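Local structure of SIRV1 hypothetical protein ORF119 (Sulfolobus islandicus rudivirus 1 variant xx, 2X3G) at the interface of chains A and B. The protein is a viral protein of the 117-like family, probably a Rep-type replication initiator of the HUH class that nicks viral DNA to start replication. Numbering follows the deposited sequence. Chains: chain A/B, SIRV1 hypothetical protein ORF119.

Contact 1: the interface of chains A and B. Residues chain A 2, 51-54, 110, 113; chain B 114-116.
B:Ile116 pushes its branched side chain against A:Ile53, and the two run parallel, tips in the same direction, with CD1 of A:Ile53 3.6 Å from CG1 of B:Ile116. With CG1 anti to the carbonyl carbon (chi1 -59°), the B:Ile116 branches part company. The longer one carries CD1 to CD2 of A:Leu110, 3.6 Å away and arriving at about a right angle, and past the aliphatic stem of A:Lys113. The CG2 methyl turns to the other end of the pocket, 3.7 Å from the ring atom CE1 of A:Phe51, and OD2 of the A:Asp2 carboxylate comes across this CG2 at 3.5 Å.

Polar contacts concentrate on the main chain of the B tail. The amide N of A:Lys54 donates to the carbonyl O of B:Asp115 over 3.1 Å, close to straight at 159°. The ammonium NZ of A:Lys113 gives bonds to two carbonyls, O of B:Lys114 at 2.8 Å and O of its own chain's A:Lys54 at 2.7 Å, tying the strand to the tail.

The B:Asp115 carboxylate runs beside the A:Lys54 stem; OD2 is 4.2 Å from the ammonium NZ, so any attraction would be without direct contact.

In the fold, tail strand 116-118 of chain B adds antiparallel to strand 49-55 of chain A, with A:Ile53 bridged to B:Ile116.

Contact 2: the interface of chains A and B. Residues chain A 2, 5-6, 9, 51; chain B 117-118.
B:Met118, a selenomethionine in this crystal, brings its tip into the corner formed by A:Val6 and the ring of A:Phe51. The terminal methyl CE meets CG2 of A:Val6 at 3.5 Å and CD1 of A:Phe51 at 3.7 Å. It lies above the ring plane but out beyond the rim, past the CG–CD1 edge. The selenium takes a different partner: it sits at the edge of the A:Phe9 ring, in its plane, with SE 3.8 Å from CE2.

The shape of the chain explains this. CG is anti to the backbone N (chi1 173°), which carries the chain towards helix 2-10, and the bends at chi2 and chi3 turn the methyl aside to A:Val6 and A:Phe51. The stem of A:Lys5 crosses it obliquely, its CB 4.0 Å from CE of B:Met118. At the helix start, the A:Asp2 side chain runs past that of B:Met118 in the opposite direction, its carboxylate OD1 4.0 Å from CB. On the strand side, the carbonyl O of B:Lys117 approaches CD1 of A:Phe51 at 3.4 Å, from the opposite side of the ring plane to the methyl. Within this patch the chains meet by packing alone.

Further out, chain A packs against its own aromatic rings. CG2 of A:Val6 stands 3.9 Å above the plane of the A:Phe51 ring, offset to the rim and on the same face as the selenomethionine methyl, and so limits the ring on that face. The A:Phe9 ring has the carbonyl O of A:Lys5 over one face, also towards the rim, one turn back along the same helix.

In the fold, the site is the groove between helix 2-10 and strand 49-55 of chain A, where the B tail strand 116-118 pairs antiparallel through B:Met118 and A:Phe51.

Contact 1: the interface of chains A and B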
loop_
_atom_site.group_PDB
_atom_site.type_symbol
_atom_site.label_atom_id
_atom_site.label_comp_id
_atom_site.label_asym_id
_atom_site.label_seq_id
_atom_site.Cartn_x
_atom_site.Cartn_y
_atom_site.Cartn_z
ATOM N N ASP A 2 2.263 -12.814 5.315
ATOM C CA ASP A 2 3.011 -12.902 4.080
ATOM C C ASP A 2 4.487 -13.117 4.448
ATOM O O ASP A 2 5.167 -13.923 3.835
ATOM C CB ASP A 2 2.845 -11.639 3.219
ATOM C CG ASP A 2 1.576 -11.661 2.358
ATOM O OD1 ASP A 2 1.143 -12.757 1.930
ATOM O OD2 ASP A 2 1.028 -10.569 2.091
ATOM N N PHE A 51 5.676 -14.179 -5.039
ATOM C CA PHE A 51 5.137 -13.091 -4.241
ATOM C C PHE A 51 5.318 -11.832 -5.073
ATOM O O PHE A 51 6.396 -11.609 -5.596
ATOM C CB PHE A 51 5.904 -12.996 -2.931
ATOM C CG PHE A 51 5.390 -11.956 -1.995
ATOM C CD1 PHE A 51 4.056 -11.951 -1.601
ATOM C CD2 PHE A 51 6.242 -11.016 -1.448
ATOM C CE1 PHE A 51 3.582 -10.993 -0.734
ATOM C CE2 PHE A 51 5.779 -10.066 -0.563
ATOM C CZ PHE A 51 4.443 -10.046 -0.207
ATOM N N SER A 52 4.254 -11.049 -5.226
ATOM C CA SER A 52 4.278 -9.918 -6.139
ATOM C C SER A 52 3.653 -8.699 -5.511
ATOM O O SER A 52 2.710 -8.813 -4.722
ATOM C CB SER A 52 3.543 -10.264 -7.441
ATOM O OG SER A 52 2.129 -10.365 -7.253
ATOM N N ILE A 53 4.204 -7.536 -5.877
ATOM C CA ILE A 53 3.724 -6.234 -5.436
ATOM C C ILE A 53 3.675 -5.317 -6.651
ATOM O O ILE A 53 4.641 -5.250 -7.408
ATOM C CB ILE A 53 4.698 -5.596 -4.412
ATOM C CG1 ILE A 53 4.957 -6.540 -3.236
ATOM C CG2 ILE A 53 4.154 -4.257 -3.914
ATOM C CD1 ILE A 53 3.757 -6.758 -2.384
ATOM N N LYS A 54 2.549 -4.643 -6.859
ATOM C CA LYS A 54 2.477 -3.519 -7.799
ATOM C C LYS A 54 2.442 -2.246 -6.963
ATOM O O LYS A 54 1.559 -2.089 -6.108
ATOM C CB LYS A 54 1.231 -3.610 -8.694
ATOM C CG LYS A 54 0.943 -2.367 -9.550
ATOM C CD LYS A 54 -0.471 -2.402 -10.132
ATOM C CE LYS A 54 -0.797 -1.178 -10.972
ATOM N NZ LYS A 54 -1.779 -0.253 -10.324
ATOM N N LEU A 110 7.329 -3.878 0.570
ATOM C CA LEU A 110 6.070 -3.426 1.181
ATOM C C LEU A 110 6.073 -1.958 1.615
ATOM O O LEU A 110 5.121 -1.496 2.250
ATOM C CB LEU A 110 5.709 -4.304 2.378
ATOM C CG LEU A 110 4.909 -5.560 2.020
ATOM C CD1 LEU A 110 4.833 -6.422 3.218
ATOM C CD2 LEU A 110 3.509 -5.226 1.556
ATOM N N LYS A 113 3.064 0.150 1.014
ATOM C CA LYS A 113 1.836 -0.546 1.401
ATOM C C LYS A 113 1.522 -0.424 2.895
ATOM O O LYS A 113 0.602 -1.074 3.401
ATOM C CB LYS A 113 1.950 -2.018 0.993
ATOM C CG LYS A 113 2.261 -2.251 -0.484
ATOM C CD LYS A 113 1.164 -1.757 -1.393
ATOM C CE LYS A 113 1.434 -2.050 -2.875
ATOM N NZ LYS A 113 0.382 -1.448 -3.735
ATOM N N LYS B 114 -3.058 -2.115 -2.101
ATOM C CA LYS B 114 -3.474 -3.453 -2.487
ATOM C C LYS B 114 -2.412 -4.012 -3.432
ATOM O O LYS B 114 -1.252 -3.628 -3.354
ATOM C CB LYS B 114 -4.860 -3.404 -3.151
ATOM C CG LYS B 114 -5.999 -3.016 -2.213
ATOM C CD LYS B 114 -7.320 -3.107 -2.955
ATOM C CE LYS B 114 -7.849 -4.542 -3.029
ATOM N NZ LYS B 114 -8.388 -4.999 -1.720
ATOM N N ASP B 115 -2.820 -4.912 -4.317
ATOM C CA ASP B 115 -1.933 -5.487 -5.319
ATOM C C ASP B 115 -0.755 -6.197 -4.671
ATOM O O ASP B 115 0.373 -6.116 -5.144
ATOM C CB ASP B 115 -1.460 -4.434 -6.318
ATOM C CG ASP B 115 -2.606 -3.720 -7.007
ATOM O OD1 ASP B 115 -3.400 -4.374 -7.706
ATOM O OD2 ASP B 115 -2.698 -2.495 -6.874
ATOM N N ILE B 116 -1.057 -6.912 -3.592
ATOM C CA ILE B 116 -0.124 -7.805 -2.920
ATOM C C ILE B 116 -0.665 -9.226 -3.087
ATOM O O ILE B 116 -1.792 -9.511 -2.670
ATOM C CB ILE B 116 -0.038 -7.485 -1.418
ATOM C CG1 ILE B 116 0.410 -6.037 -1.183
ATOM C CG2 ILE B 116 0.913 -8.443 -0.724
ATOM C CD1 ILE B 116 0.158 -5.555 0.238
#

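Contact 2: the interface of chains A and B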
loop_
_atom_site.group_PDB
_atom_site.type_symbol
_atom_site.label_atom_id
_atom_site.label_comp_id
_atom_site.label_asym_id
_atom_site.label_seq_id
_atom_site.Cartn_x
_atom_site.Cartn_y
_atom_site.Cartn_z
ATOM N N ASP A 2 2.263 -12.814 5.315
ATOM C CA ASP A 2 3.011 -12.902 4.080
ATOM C C ASP A 2 4.487 -13.117 4.448
ATOM O O ASP A 2 5.167 -13.923 3.835
ATOM C CB ASP A 2 2.845 -11.639 3.219
ATOM C CG ASP A 2 1.576 -11.661 2.358
ATOM O OD1 ASP A 2 1.143 -12.757 1.930
ATOM O OD2 ASP A 2 1.028 -10.569 2.091
ATOM N N LYS A 5 5.403 -16.592 5.507
ATOM C CA LYS A 5 5.459 -17.430 4.308
ATOM C C LYS A 5 6.753 -17.149 3.540
ATOM O O LYS A 5 7.451 -18.081 3.133
ATOM C CB LYS A 5 4.263 -17.195 3.378
ATOM C CG LYS A 5 2.969 -17.881 3.787
ATOM C CD LYS A 5 1.907 -17.678 2.685
ATOM C CE LYS A 5 0.839 -18.771 2.695
ATOM N NZ LYS A 5 -0.075 -18.729 3.853
ATOM N N VAL A 6 7.076 -15.870 3.365
ATOM C CA VAL A 6 8.304 -15.481 2.659
ATOM C C VAL A 6 9.525 -16.102 3.330
ATOM O O VAL A 6 10.394 -16.624 2.658
ATOM C CB VAL A 6 8.447 -13.938 2.538
ATOM C CG1 VAL A 6 9.893 -13.518 2.190
ATOM C CG2 VAL A 6 7.458 -13.400 1.481
ATOM N N PHE A 9 9.556 -20.015 2.687
ATOM C CA PHE A 9 9.945 -20.352 1.325
ATOM C C PHE A 9 11.409 -19.996 1.097
ATOM O O PHE A 9 12.152 -20.755 0.498
ATOM C CB PHE A 9 9.071 -19.633 0.292
ATOM C CG PHE A 9 7.607 -19.974 0.358
ATOM C CD1 PHE A 9 7.150 -21.161 0.903
ATOM C CD2 PHE A 9 6.680 -19.105 -0.182
ATOM C CE1 PHE A 9 5.803 -21.448 0.932
ATOM C CE2 PHE A 9 5.342 -19.398 -0.164
ATOM C CZ PHE A 9 4.898 -20.554 0.400
ATOM N N PHE A 51 5.676 -14.179 -5.039
ATOM C CA PHE A 51 5.137 -13.091 -4.241
ATOM C C PHE A 51 5.318 -11.832 -5.073
ATOM O O PHE A 51 6.396 -11.609 -5.596
ATOM C CB PHE A 51 5.904 -12.996 -2.931
ATOM C CG PHE A 51 5.390 -11.956 -1.995
ATOM C CD1 PHE A 51 4.056 -11.951 -1.601
ATOM C CD2 PHE A 51 6.242 -11.016 -1.448
ATOM C CE1 PHE A 51 3.582 -10.993 -0.734
ATOM C CE2 PHE A 51 5.779 -10.066 -0.563
ATOM C CZ PHE A 51 4.443 -10.046 -0.207
ATOM N N LYS B 117 0.125 -10.120 -3.682
ATOM C CA LYS B 117 -0.368 -11.456 -4.019
ATOM C C LYS B 117 0.718 -12.492 -3.780
ATOM O O LYS B 117 1.843 -12.312 -4.202
ATOM C CB LYS B 117 -0.833 -11.492 -5.474
ATOM C CG LYS B 117 -1.492 -12.807 -5.928
ATOM C CD LYS B 117 -2.691 -13.190 -5.080
ATOM C CE LYS B 117 -3.699 -14.063 -5.846
ATOM N NZ LYS B 117 -4.667 -14.743 -4.892
HETATM N N MSE B 118 0.374 -13.551 -3.057
HETATM C CA MSE B 118 1.265 -14.692 -2.888
HETATM C C MSE B 118 0.601 -15.896 -3.510
HETATM O O MSE B 118 -0.538 -16.222 -3.157
HETATM C CB MSE B 118 1.532 -14.978 -1.418
HETATM C CG MSE B 118 2.333 -16.272 -1.156
HETATM SE SE MSE B 118 4.204 -16.147 -1.704
HETATM C CE MSE B 118 4.902 -15.256 -0.095
#

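Contact 1 and contact 2 follow one another along the C-terminal tail of chain B, the centres of their C-alpha atoms about 9 Å apart. They share A:Asp2 and A:Phe51, and strand 49-55 of chain A runs alongside both. Contact 1 combines polar bonds to the main chain of the tail with isoleucine packing; contact 2 seats its end in apolar packing against the N-terminal helix. The two-fold symmetry repeats both with the chains exchanged, so each subunit lends its tail strand to the other. Such reciprocal exchange suggests a genuine dimer, although the structure alone does not prove it.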